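Local coordinates for MIX1 (Leishmania major, PDB 3HA4), which is of unknown function but forms homodimers and probably acts as an all-helical, TPR-like scaffold that mediates protein-protein interactions, at residues R31-W34 against P35-H38; L73-T76 against Q77-K80; E100-M103 against Q104-V108; E127-S130 against M131-D135. One frame throughout, in Å; residues are numbered along the deposited sequence.

Contact 1: residues R31-W34 against P35-H38; sequences RPPW and PLLH
Trp-34 and His-38, one helical turn apart, both carry CG anti to the backbone N (chi1 -180° and 171°), which sends their rings out from the same side of the chain at the start of helix 34-42. There the six-membered ring of Trp-34 and the imidazole of His-38 sit obliquely, centroids 5.4 Å apart, with His-38 CB lying over one face of the indole. The side chains of Pro-35 and Trp-34 cross at about a right angle, and Pro-35 CG comes 3.8 Å from Trp-34 CE3. Pro-33 occupies the N-cap position, and its carbonyl O takes the first helical bond, from Leu-37 N at 3.2 Å; a weak bond from Leu-36 N accompanies it. Trp-34 O then accepts from His-38 N at 2.8 Å. The indole NE1 is hydrogen-bonded to Asp-68 OD2, Tyr-65 packs edge-to-face with the ring, and Asp-124 and Ile-128 of the second subunit lie against Trp-34 and His-38 respectively. Pro-35 has no N-H, but in the first turn an amide would find no carbonyl four residues back within the helix; the proline costs no helical bond and adds apolar surface beside the indole.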
ATOM      1  N   ARG A  31     -10.155  19.293   1.330  1.00 24.04           N
ATOM      2  CA  ARG A  31      -9.594  18.015   1.667  1.00 25.45           C
ATOM      3  C   ARG A  31      -9.611  17.021   0.517  1.00 23.77           C
ATOM      4  O   ARG A  31     -10.639  16.738  -0.026  1.00 24.62           O
ATOM      5  CB  ARG A  31     -10.323  17.458   2.873  1.00 25.86           C
ATOM      6  CG  ARG A  31     -10.342  16.001   2.943  1.00 26.30           C
ATOM      7  CD  ARG A  31     -10.937  15.468   4.157  1.00 27.51           C
ATOM      8  NE  ARG A  31     -12.363  15.326   4.027  1.00 27.89           N
ATOM      9  CZ  ARG A  31     -12.979  14.258   3.563  1.00 28.16           C
ATOM     10  NH1 ARG A  31     -12.328  13.211   3.166  1.00 27.55           N
ATOM     11  NH2 ARG A  31     -14.265  14.251   3.483  1.00 32.20           N
ATOM     12  N   PRO A  32      -8.455  16.471   0.177  1.00 24.17           N
ATOM     13  CA  PRO A  32      -8.382  15.458  -0.878  1.00 23.51           C
ATOM     14  C   PRO A  32      -9.082  14.220  -0.372  1.00 24.72           C
ATOM     15  O   PRO A  32      -8.841  13.815   0.761  1.00 26.54           O
ATOM     16  CB  PRO A  32      -6.874  15.172  -1.004  1.00 23.15           C
ATOM     17  CG  PRO A  32      -6.186  16.267  -0.216  1.00 24.96           C
ATOM     18  CD  PRO A  32      -7.160  16.685   0.842  1.00 24.58           C
ATOM     19  N   PRO A  33      -9.961  13.628  -1.178  1.00 24.25           N
ATOM     20  CA  PRO A  33     -10.498  12.366  -0.660  1.00 24.16           C
ATOM     21  C   PRO A  33      -9.361  11.348  -0.532  1.00 24.08           C
ATOM     22  O   PRO A  33      -8.440  11.344  -1.354  1.00 23.50           O
ATOM     23  CB  PRO A  33     -11.517  11.939  -1.728  1.00 24.40           C
ATOM     24  CG  PRO A  33     -11.748  13.179  -2.567  1.00 24.37           C
ATOM     25  CD  PRO A  33     -10.499  13.985  -2.498  1.00 23.41           C
ATOM     26  N   TRP A  34      -9.435  10.499   0.489  1.00 26.44           N
ATOM     27  CA  TRP A  34      -8.393   9.513   0.768  1.00 25.86           C
ATOM     28  C   TRP A  34      -8.089   8.558  -0.413  1.00 24.53           C
ATOM     29  O   TRP A  34      -6.924   8.272  -0.694  1.00 25.63           O
ATOM     30  CB  TRP A  34      -8.719   8.752   2.067  1.00 26.97           C
ATOM     31  CG  TRP A  34      -7.704   7.711   2.454  1.00 25.84           C
ATOM     32  CD1 TRP A  34      -6.583   7.896   3.216  1.00 25.34           C
ATOM     33  CD2 TRP A  34      -7.709   6.326   2.076  1.00 26.88           C
ATOM     34  NE1 TRP A  34      -5.894   6.714   3.339  1.00 26.61           N
ATOM     35  CE2 TRP A  34      -6.563   5.733   2.654  1.00 33.81           C
ATOM     36  CE3 TRP A  34      -8.573   5.530   1.311  1.00 25.62           C
ATOM     37  CZ2 TRP A  34      -6.256   4.377   2.491  1.00 25.99           C
ATOM     38  CZ3 TRP A  34      -8.269   4.181   1.149  1.00 26.85           C
ATOM     39  CH2 TRP A  34      -7.118   3.620   1.737  1.00 24.73           C
ATOM     40  N   PRO A  35      -9.084   8.093  -1.120  1.00 25.86           N
ATOM     41  CA  PRO A  35      -8.779   7.168  -2.171  1.00 26.61           C
ATOM     42  C   PRO A  35      -8.064   7.764  -3.329  1.00 25.29           C
ATOM     43  O   PRO A  35      -7.311   7.086  -3.909  1.00 28.39           O
ATOM     44  CB  PRO A  35     -10.144   6.661  -2.555  1.00 27.35           C
ATOM     45  CG  PRO A  35     -10.888   6.798  -1.405  1.00 29.76           C
ATOM     46  CD  PRO A  35     -10.506   8.040  -0.824  1.00 28.74           C
ATOM     47  N   LEU A  36      -8.272   9.017  -3.652  1.00 40.21           N
ATOM     48  CA  LEU A  36      -7.519   9.629  -4.720  1.00 31.84           C
ATOM     49  C   LEU A  36      -6.099   9.962  -4.295  1.00 32.72           C
ATOM     50  O   LEU A  36      -5.195   9.914  -5.071  1.00 28.86           O
ATOM     51  CB  LEU A  36      -8.256  10.844  -5.265  1.00 26.39           C
ATOM     52  CG  LEU A  36      -7.441  11.792  -6.132  1.00 35.58           C
ATOM     53  CD1 LEU A  36      -7.307  11.395  -7.557  1.00 28.87           C
ATOM     54  CD2 LEU A  36      -7.857  13.185  -6.018  1.00 30.67           C
ATOM     55  N   LEU A  37      -5.949  10.284  -3.026  1.00 25.28           N
ATOM     56  CA  LEU A  37      -4.683  10.519  -2.384  1.00 25.22           C
ATOM     57  C   LEU A  37      -3.850   9.272  -2.312  1.00 26.09           C
ATOM     58  O   LEU A  37      -2.683   9.292  -2.555  1.00 29.44           O
ATOM     59  CB  LEU A  37      -4.919  11.085  -1.001  1.00 25.81           C
ATOM     60  CG  LEU A  37      -3.725  11.528  -0.190  1.00 28.55           C
ATOM     61  CD1 LEU A  37      -2.897  12.486  -0.916  1.00 25.20           C
ATOM     62  CD2 LEU A  37      -4.101  12.048   1.127  1.00 26.17           C
ATOM     63  N   HIS A  38      -4.474   8.167  -1.990  1.00 26.24           N
ATOM     64  CA  HIS A  38      -3.799   6.915  -2.000  1.00 27.10           C
ATOM     65  C   HIS A  38      -3.379   6.567  -3.406  1.00 26.66           C
ATOM     66  O   HIS A  38      -2.308   6.119  -3.632  1.00 25.55           O
ATOM     67  CB  HIS A  38      -4.680   5.843  -1.410  1.00 27.02           C
ATOM     68  CG  HIS A  38      -4.139   4.468  -1.576  1.00 26.98           C
ATOM     69  ND1 HIS A  38      -4.345   3.726  -2.706  1.00 26.06           N
ATOM     70  CD2 HIS A  38      -3.396   3.701  -0.759  1.00 29.27           C
ATOM     71  CE1 HIS A  38      -3.753   2.563  -2.578  1.00 27.59           C
ATOM     72  NE2 HIS A  38      -3.172   2.521  -1.406  1.00 25.84           N
TER

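Contact 2: residues L73-T76 against Q77-K80; sequences LELT and QVLK
Gln-77 and Leu-73 lie side by side and point the same way, with Gln-77 NE2 4.0 Å from Leu-73 CD1. The glutamine doubles back along the helix: CG is anti to the carbonyl carbon and a second bend follows at chi2 (-38°), so that its amide returns to the preceding turn. There NE2 donates to Leu-73 O at 3.2 Å, from above the carbonyl plane and along a bent path (135° at the hydrogen). Gln-77 N reaches the same oxygen from the opposite face, also at 3.2 Å, leaving one buried carbonyl gripped by two N-H groups of a single residue.

Glu-74 meets Gln-77 differently. Their side chains cross at about a right angle, carboxylate and amide planes 79° apart, and OE2 comes 3.9 Å from the aliphatic Gln-77 CG; the charge of Glu-74 is instead paired with Arg-45. This turn belongs to helix 70-81, which packs against helices 34-42, 94-109 and 123-137 in the TPR-like fold. Val-42 of the second subunit rests on Gln-77.

Leu-75 and Val-78 touch loosely through CD1 and CG2, 4.5 Å apart. Leu-79 leans back over the helix and places CG 3.3 Å from Leu-75 O, the carbonyl to which its own N donates. Lys-80 CB passes 3.2 Å from Thr-76 O, while its extended chain carries NZ to a salt bridge with Asp-135.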
ATOM      1  N   LEU A  73       2.535   3.306   4.846  1.00 24.59           N
ATOM      2  CA  LEU A  73       3.158   2.090   4.353  1.00 25.26           C
ATOM      3  C   LEU A  73       3.695   2.306   2.927  1.00 31.23           C
ATOM      4  O   LEU A  73       4.840   1.977   2.618  1.00 25.49           O
ATOM      5  CB  LEU A  73       2.146   0.941   4.380  1.00 36.18           C
ATOM      6  CG  LEU A  73       2.611  -0.448   3.947  1.00 27.24           C
ATOM      7  CD1 LEU A  73       3.571  -1.002   4.969  1.00 35.20           C
ATOM      8  CD2 LEU A  73       1.419  -1.366   3.766  1.00 35.10           C
ATOM      9  N   GLU A  74       2.863   2.883   2.067  1.00 28.26           N
ATOM     10  CA  GLU A  74       3.250   3.152   0.682  1.00 25.25           C
ATOM     11  C   GLU A  74       4.412   4.156   0.596  1.00 25.58           C
ATOM     12  O   GLU A  74       5.381   3.942  -0.141  1.00 27.87           O
ATOM     13  CB  GLU A  74       2.042   3.641  -0.105  1.00 26.43           C
ATOM     14  CG  GLU A  74       2.076   3.270  -1.561  1.00 49.29           C
ATOM     15  CD  GLU A  74       2.139   1.771  -1.761  1.00 65.56           C
ATOM     16  OE1 GLU A  74       1.079   1.090  -1.717  1.00 50.46           O
ATOM     17  OE2 GLU A  74       3.264   1.277  -1.963  1.00 49.14           O
ATOM     18  N   LEU A  75       4.320   5.240   1.360  1.00 25.13           N
ATOM     19  CA  LEU A  75       5.420   6.187   1.474  1.00 25.05           C
ATOM     20  C   LEU A  75       6.719   5.537   1.966  1.00 25.86           C
ATOM     21  O   LEU A  75       7.812   5.897   1.512  1.00 25.71           O
ATOM     22  CB  LEU A  75       5.023   7.339   2.398  1.00 25.03           C
ATOM     23  CG  LEU A  75       4.504   8.640   1.786  1.00 25.27           C
ATOM     24  CD1 LEU A  75       4.317   8.533   0.288  1.00 24.95           C
ATOM     25  CD2 LEU A  75       3.227   9.044   2.467  1.00 25.03           C
ATOM     26  N   THR A  76       6.606   4.587   2.896  1.00 25.42           N
ATOM     27  CA  THR A  76       7.781   3.869   3.370  1.00 25.33           C
ATOM     28  C   THR A  76       8.486   3.174   2.208  1.00 26.43           C
ATOM     29  O   THR A  76       9.708   3.234   2.099  1.00 26.33           O
ATOM     30  CB  THR A  76       7.439   2.825   4.446  1.00 25.46           C
ATOM     31  OG1 THR A  76       6.895   3.481   5.590  1.00 24.67           O
ATOM     32  CG2 THR A  76       8.688   2.076   4.866  1.00 25.70           C
ATOM     33  N   GLN A  77       7.715   2.516   1.342  1.00 26.26           N
ATOM     34  CA  GLN A  77       8.287   1.927   0.122  1.00 27.06           C
ATOM     35  C   GLN A  77       8.934   2.998  -0.767  1.00 39.55           C
ATOM     36  O   GLN A  77       9.992   2.760  -1.349  1.00 35.99           O
ATOM     37  CB  GLN A  77       7.243   1.132  -0.685  1.00 32.42           C
ATOM     38  CG  GLN A  77       6.411   0.138   0.121  1.00 32.42           C
ATOM     39  CD  GLN A  77       7.213  -0.570   1.213  1.00 27.46           C
ATOM     40  OE1 GLN A  77       8.330  -1.047   0.992  1.00 33.96           O
ATOM     41  NE2 GLN A  77       6.637  -0.631   2.400  1.00 26.75           N
ATOM     42  N   VAL A  78       8.303   4.170  -0.877  1.00 25.84           N
ATOM     43  CA  VAL A  78       8.940   5.286  -1.584  1.00 26.22           C
ATOM     44  C   VAL A  78      10.285   5.656  -0.947  1.00 26.71           C
ATOM     45  O   VAL A  78      11.290   5.749  -1.638  1.00 27.69           O
ATOM     46  CB  VAL A  78       8.015   6.528  -1.737  1.00 25.65           C
ATOM     47  CG1 VAL A  78       8.766   7.689  -2.363  1.00 26.19           C
ATOM     48  CG2 VAL A  78       6.800   6.187  -2.580  1.00 25.44           C
ATOM     49  N   LEU A  79      10.315   5.837   0.371  1.00 27.78           N
ATOM     50  CA  LEU A  79      11.577   6.131   1.058  1.00 33.81           C
ATOM     51  C   LEU A  79      12.587   4.973   0.967  1.00 44.61           C
ATOM     52  O   LEU A  79      13.782   5.190   0.776  1.00 42.99           O
ATOM     53  CB  LEU A  79      11.323   6.500   2.514  1.00 29.69           C
ATOM     54  CG  LEU A  79      10.368   7.667   2.701  1.00 37.17           C
ATOM     55  CD1 LEU A  79      10.065   7.902   4.181  1.00 25.30           C
ATOM     56  CD2 LEU A  79      10.975   8.892   2.055  1.00 26.50           C
ATOM     57  N   LYS A  80      12.100   3.745   1.104  1.00 35.83           N
ATOM     58  CA  LYS A  80      12.928   2.547   0.957  1.00 38.13           C
ATOM     59  C   LYS A  80      13.630   2.444  -0.405  1.00 54.16           C
ATOM     60  O   LYS A  80      14.858   2.368  -0.492  1.00 52.03           O
ATOM     61  CB  LYS A  80      12.043   1.319   1.135  1.00 37.56           C
ATOM     62  CG  LYS A  80      12.744   0.047   1.576  1.00 53.15           C
ATOM     63  CD  LYS A  80      11.712  -0.914   2.178  1.00 27.95           C
ATOM     64  CE  LYS A  80      12.256  -2.308   2.326  1.00 39.10           C
ATOM     65  NZ  LYS A  80      11.192  -3.218   2.834  1.00 54.40           N
TER

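Contact 3: residues E100-M103 against Q104-V108; sequences EVLM and QLLNV
Leu-102 and Leu-106 face each other one turn apart on helix 94-109, a component of the TPR-like, all-helical fold of the chain. Among the apolar contacts theirs is the closest: CD1 meets CD1 at 3.7 Å. Leu-102 has CG anti to the backbone N (chi1 169°), whereas Leu-106 turns its CG beside its own N (chi1 -73°), and these different rotations lean the two branched ends toward each other. Val-101 CG1 and Leu-105 CD1 repeat the pairing more loosely at 4.2 Å. The first pair packs on Val-133 of helix 123-137; Val-101 and Leu-105 both bear on Pro-72 of helix 70-81.

Backbone bonds form the second group. Four successive amides, Gln-104 to Asn-107, donate to the carbonyls of Glu-100 to Met-103, as in a regular alpha-helix. The polar side chains of Glu-100 and Gln-104 look beyond this turn: Glu-100 OE1 makes a salt bridge with Lys-62 and accepts from Trp-58, and the extended Gln-104 donates through NE2 to the carbonyls of Tyr-65 and Asp-68.

A water molecule adds a further link. Asn-107 OD1, which also accepts from Arg-112, is joined to the preceding turn by this water, which donates to it and to Met-103 O, each at 2.8 Å; the same Met-103 O receives Asn-107 N at 2.9 Å.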
ATOM      1  N   GLU A 100       8.553  11.385  10.534  1.00 32.04           N
ATOM      2  CA  GLU A 100       7.128  11.652  10.661  1.00 29.47           C
ATOM      3  C   GLU A 100       6.281  10.469  10.236  1.00 25.63           C
ATOM      4  O   GLU A 100       5.305  10.139  10.899  1.00 25.24           O
ATOM      5  CB  GLU A 100       6.753  12.888   9.853  1.00 46.91           C
ATOM      6  CG  GLU A 100       7.445  14.134  10.337  1.00 31.99           C
ATOM      7  CD  GLU A 100       7.231  15.309   9.415  1.00 47.35           C
ATOM      8  OE1 GLU A 100       6.844  15.097   8.245  1.00 35.47           O
ATOM      9  OE2 GLU A 100       7.454  16.447   9.872  1.00 57.29           O
ATOM     10  N   VAL A 101       6.652   9.830   9.133  1.00 28.52           N
ATOM     11  CA  VAL A 101       5.960   8.620   8.701  1.00 26.48           C
ATOM     12  C   VAL A 101       6.085   7.549   9.784  1.00 29.57           C
ATOM     13  O   VAL A 101       5.104   6.877  10.130  1.00 25.13           O
ATOM     14  CB  VAL A 101       6.504   8.089   7.369  1.00 28.72           C
ATOM     15  CG1 VAL A 101       5.760   6.833   6.947  1.00 26.33           C
ATOM     16  CG2 VAL A 101       6.382   9.157   6.300  1.00 36.40           C
ATOM     17  N   LEU A 102       7.293   7.412  10.325  1.00 24.76           N
ATOM     18  CA  LEU A 102       7.541   6.507  11.437  1.00 24.45           C
ATOM     19  C   LEU A 102       6.599   6.847  12.606  1.00 25.24           C
ATOM     20  O   LEU A 102       5.833   6.001  13.067  1.00 24.95           O
ATOM     21  CB  LEU A 102       9.014   6.554  11.860  1.00 26.26           C
ATOM     22  CG  LEU A 102       9.358   5.859  13.186  1.00 28.59           C
ATOM     23  CD1 LEU A 102       8.932   4.397  13.164  1.00 25.09           C
ATOM     24  CD2 LEU A 102      10.847   5.990  13.535  1.00 27.34           C
ATOM     25  N   MET A 103       6.625   8.102  13.045  1.00 25.57           N
ATOM     26  CA  MET A 103       5.730   8.562  14.102  1.00 25.83           C
ATOM     27  C   MET A 103       4.243   8.233  13.868  1.00 32.57           C
ATOM     28  O   MET A 103       3.551   7.765  14.785  1.00 29.66           O
ATOM     29  CB  MET A 103       5.903  10.055  14.332  1.00 26.13           C
ATOM     30  CG  MET A 103       5.278  10.567  15.618  1.00 46.38           C
ATOM     31  SD  MET A 103       5.493  12.349  15.859  1.00 60.82           S
ATOM     32  CE  MET A 103       7.208  12.550  15.371  1.00 49.42           C
ATOM     33  N   GLN A 104       3.738   8.471  12.658  1.00 29.42           N
ATOM     34  CA  GLN A 104       2.325   8.171  12.414  1.00 35.14           C
ATOM     35  C   GLN A 104       2.012   6.669  12.476  1.00 25.38           C
ATOM     36  O   GLN A 104       0.978   6.272  13.012  1.00 24.23           O
ATOM     37  CB  GLN A 104       1.823   8.778  11.108  1.00 25.16           C
ATOM     38  CG  GLN A 104       0.494   8.196  10.658  1.00 24.25           C
ATOM     39  CD  GLN A 104      -0.301   9.147   9.793  1.00 25.13           C
ATOM     40  OE1 GLN A 104      -0.104  10.354   9.844  1.00 25.39           O
ATOM     41  NE2 GLN A 104      -1.216   8.607   9.009  1.00 25.23           N
ATOM     42  N   LEU A 105       2.903   5.848  11.918  1.00 27.90           N
ATOM     43  CA  LEU A 105       2.739   4.396  11.968  1.00 27.20           C
ATOM     44  C   LEU A 105       2.761   3.931  13.416  1.00 27.58           C
ATOM     45  O   LEU A 105       1.973   3.078  13.805  1.00 34.98           O
ATOM     46  CB  LEU A 105       3.812   3.675  11.142  1.00 25.87           C
ATOM     47  CG  LEU A 105       3.560   3.673   9.628  1.00 24.89           C
ATOM     48  CD1 LEU A 105       4.775   3.186   8.864  1.00 32.52           C
ATOM     49  CD2 LEU A 105       2.369   2.824   9.323  1.00 25.26           C
ATOM     50  N   LEU A 106       3.645   4.522  14.214  1.00 24.93           N
ATOM     51  CA  LEU A 106       3.739   4.175  15.626  1.00 25.20           C
ATOM     52  C   LEU A 106       2.468   4.557  16.382  1.00 26.07           C
ATOM     53  O   LEU A 106       2.024   3.803  17.258  1.00 27.78           O
ATOM     54  CB  LEU A 106       4.990   4.786  16.282  1.00 25.88           C
ATOM     55  CG  LEU A 106       6.329   4.135  15.916  1.00 26.43           C
ATOM     56  CD1 LEU A 106       7.491   4.868  16.561  1.00 28.39           C
ATOM     57  CD2 LEU A 106       6.349   2.654  16.298  1.00 30.64           C
ATOM     58  N   ASN A 107       1.882   5.713  16.044  1.00 25.36           N
ATOM     59  CA  ASN A 107       0.614   6.137  16.650  1.00 25.77           C
ATOM     60  C   ASN A 107      -0.483   5.134  16.342  1.00 25.94           C
ATOM     61  O   ASN A 107      -1.298   4.826  17.200  1.00 30.83           O
ATOM     62  CB  ASN A 107       0.162   7.538  16.176  1.00 25.49           C
ATOM     63  CG  ASN A 107       0.987   8.680  16.781  1.00 27.57           C
ATOM     64  OD1 ASN A 107       1.595   8.537  17.841  1.00 25.93           O
ATOM     65  ND2 ASN A 107       1.013   9.820  16.089  1.00 25.54           N
ATOM     66  N   VAL A 108      -0.512   4.622  15.117  1.00 24.80           N
ATOM     67  CA  VAL A 108      -1.544   3.653  14.743  1.00 25.46           C
ATOM     68  C   VAL A 108      -1.347   2.321  15.471  1.00 30.09           C
ATOM     69  O   VAL A 108      -2.294   1.720  15.970  1.00 39.28           O
ATOM     70  CB  VAL A 108      -1.544   3.384  13.230  1.00 26.36           C
ATOM     71  CG1 VAL A 108      -2.455   2.215  12.899  1.00 27.55           C
ATOM     72  CG2 VAL A 108      -1.956   4.649  12.457  1.00 25.64           C
TER
HETATM   73  O   HOH W   1       4.322   8.207  17.483  1.00 33.89           O

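Contact 4: residues E127-S130 against M131-D135; sequences EIIS and MAVDD
Val-133 packs against Ile-129 through their CG2 methyls, 4.1 Å apart, while its N donates to Ile-129 O at 2.8 Å. With CG1 of Val-133 anti to the backbone N (chi1 166°), its CG2 is turned beside that N and toward the acceptor, but the modelled 2.9 Å between Val-133 CG2 and Ile-129 O is too short to be relied on. The neighbouring bonds run in step. Glu-127 O accepts from Met-131 N and Ile-128 O from Ala-132 N, both at 3.1 Å, and Ser-130 O takes Asp-134 N at 3.0 Å. Ser-130 OG, beside its own backbone N, is hydrogen-bonded to Glu-126 O in the preceding turn and to Lys-109 NZ of helix 94-109. Met-131 bends at its last torsion, bringing CE 4.1 Å from Glu-127 O, and packs on Pro-35 of the second subunit, which also touches Glu-127. The carbonyls of 127-130 are thus satisfied by amides of the same helix, so Ile-128, Ile-129, Ala-132 and Val-133 can pack on helices 70-81 and 94-109 with their apolar groups, while Ser-130 adds a polar tie to Lys-109.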
ATOM      1  N   GLU A 127       1.279  -6.147  12.277  1.00 29.68           N
ATOM      2  CA  GLU A 127       2.545  -6.771  12.000  1.00 37.85           C
ATOM      3  C   GLU A 127       3.208  -6.174  10.791  1.00 32.39           C
ATOM      4  O   GLU A 127       4.372  -6.002  10.773  1.00 41.57           O
ATOM      5  CB  GLU A 127       2.346  -8.264  11.787  1.00 53.56           C
ATOM      6  CG  GLU A 127       2.340  -9.105  13.042  1.00 67.23           C
ATOM      7  CD  GLU A 127       2.047 -10.564  12.780  1.00 99.76           C
ATOM      8  OE1 GLU A 127       2.593 -11.110  11.829  1.00 90.89           O
ATOM      9  OE2 GLU A 127       1.284 -11.180  13.523  1.00 87.10           O
ATOM     10  N   ILE A 128       2.444  -5.884   9.764  1.00 41.86           N
ATOM     11  CA  ILE A 128       2.927  -5.233   8.577  1.00 39.80           C
ATOM     12  C   ILE A 128       3.431  -3.828   8.862  1.00 42.14           C
ATOM     13  O   ILE A 128       4.328  -3.367   8.220  1.00 27.10           O
ATOM     14  CB  ILE A 128       1.851  -5.266   7.493  1.00 33.25           C
ATOM     15  CG1 ILE A 128       2.474  -5.382   6.134  1.00 41.47           C
ATOM     16  CG2 ILE A 128       0.987  -4.086   7.531  1.00 26.50           C
ATOM     17  CD1 ILE A 128       1.523  -5.280   5.065  1.00 52.68           C
ATOM     18  N   ILE A 129       2.840  -3.198   9.858  1.00 27.65           N
ATOM     19  CA  ILE A 129       3.219  -1.924  10.377  1.00 26.97           C
ATOM     20  C   ILE A 129       4.473  -2.015  11.187  1.00 27.84           C
ATOM     21  O   ILE A 129       5.264  -1.135  11.183  1.00 27.90           O
ATOM     22  CB  ILE A 129       2.096  -1.370  11.250  1.00 27.18           C
ATOM     23  CG1 ILE A 129       0.891  -1.041  10.405  1.00 26.49           C
ATOM     24  CG2 ILE A 129       2.516  -0.159  11.992  1.00 27.18           C
ATOM     25  CD1 ILE A 129      -0.214  -0.574  11.164  1.00 26.88           C
ATOM     26  N   SER A 130       4.664  -3.101  11.887  1.00 28.67           N
ATOM     27  CA  SER A 130       5.880  -3.299  12.605  1.00 29.04           C
ATOM     28  C   SER A 130       7.046  -3.500  11.678  1.00 29.15           C
ATOM     29  O   SER A 130       8.121  -3.089  11.954  1.00 29.02           O
ATOM     30  CB  SER A 130       5.736  -4.509  13.484  1.00 30.00           C
ATOM     31  OG  SER A 130       4.889  -4.243  14.524  1.00 30.70           O
ATOM     32  N   MET A 131       6.798  -4.149  10.567  1.00 29.30           N
ATOM     33  CA  MET A 131       7.776  -4.359   9.558  1.00 30.95           C
ATOM     34  C   MET A 131       8.135  -3.064   8.902  1.00 28.01           C
ATOM     35  O   MET A 131       9.259  -2.818   8.679  1.00 32.42           O
ATOM     36  CB  MET A 131       7.251  -5.358   8.558  1.00 33.50           C
ATOM     37  CG  MET A 131       8.152  -5.594   7.408  1.00 50.15           C
ATOM     38  SD  MET A 131       7.745  -7.079   6.593  1.00 56.30           S
ATOM     39  CE  MET A 131       6.617  -7.716   7.755  1.00 68.17           C
ATOM     40  N   ALA A 132       7.161  -2.224   8.626  1.00 27.66           N
ATOM     41  CA  ALA A 132       7.447  -0.916   8.051  1.00 33.41           C
ATOM     42  C   ALA A 132       8.187  -0.042   9.061  1.00 27.12           C
ATOM     43  O   ALA A 132       9.084   0.726   8.697  1.00 26.96           O
ATOM     44  CB  ALA A 132       6.163  -0.240   7.591  1.00 25.78           C
ATOM     45  N   VAL A 133       7.802  -0.167  10.329  1.00 27.41           N
ATOM     46  CA  VAL A 133       8.447   0.573  11.401  1.00 27.62           C
ATOM     47  C   VAL A 133       9.939   0.244  11.468  1.00 38.48           C
ATOM     48  O   VAL A 133      10.779   1.150  11.525  1.00 30.33           O
ATOM     49  CB  VAL A 133       7.760   0.302  12.755  1.00 28.38           C
ATOM     50  CG1 VAL A 133       8.623   0.793  13.909  1.00 28.75           C
ATOM     51  CG2 VAL A 133       6.411   0.987  12.794  1.00 27.82           C
ATOM     52  N   ASP A 134      10.257  -1.051  11.438  1.00 29.07           N
ATOM     53  CA  ASP A 134      11.645  -1.526  11.365  1.00 34.64           C
ATOM     54  C   ASP A 134      12.362  -0.899  10.189  1.00 29.55           C
ATOM     55  O   ASP A 134      13.476  -0.386  10.328  1.00 36.62           O
ATOM     56  CB  ASP A 134      11.710  -3.052  11.192  1.00 33.86           C
ATOM     57  CG  ASP A 134      11.574  -3.802  12.489  1.00 40.77           C
ATOM     58  OD1 ASP A 134      11.425  -3.168  13.561  1.00 39.98           O
ATOM     59  OD2 ASP A 134      11.624  -5.047  12.427  1.00 66.46           O
ATOM     60  N   ASP A 135      11.732  -0.984   9.020  1.00 31.39           N
ATOM     61  CA  ASP A 135      12.312  -0.426   7.811  1.00 32.76           C
ATOM     62  C   ASP A 135      12.682   1.029   8.053  1.00 30.88           C
ATOM     63  O   ASP A 135      13.814   1.445   7.795  1.00 31.84           O
ATOM     64  CB  ASP A 135      11.347  -0.566   6.634  1.00 31.82           C
ATOM     65  CG  ASP A 135      11.329  -1.966   6.071  1.00 40.77           C
ATOM     66  OD1 ASP A 135      12.312  -2.693   6.314  1.00 56.94           O
ATOM     67  OD2 ASP A 135      10.353  -2.342   5.391  1.00 33.16           O
TER

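All four contacts are local turns met in series from the N terminus; none encloses a long loop, and none nests in or crosses another. Contact 1 marks the entry from the loop after helix 19-27 into helix 34-42, its centre about 17 Å from that of contact 2 and not touching it within the chain, although His-38 packs on Leu-73 of the other subunit. Contacts 2, 3 and 4 form a mutually touching group on helices 70-81, 94-109 and 123-137. Thr-76 reaches Val-101 and Leu-105, Leu-73 meets Ala-132, and Leu-105 packs on Ala-132 and Ile-129. Contacts 1 and 4 lie on opposite sides of the chain's centre, yet meet across the dimer, one from each subunit.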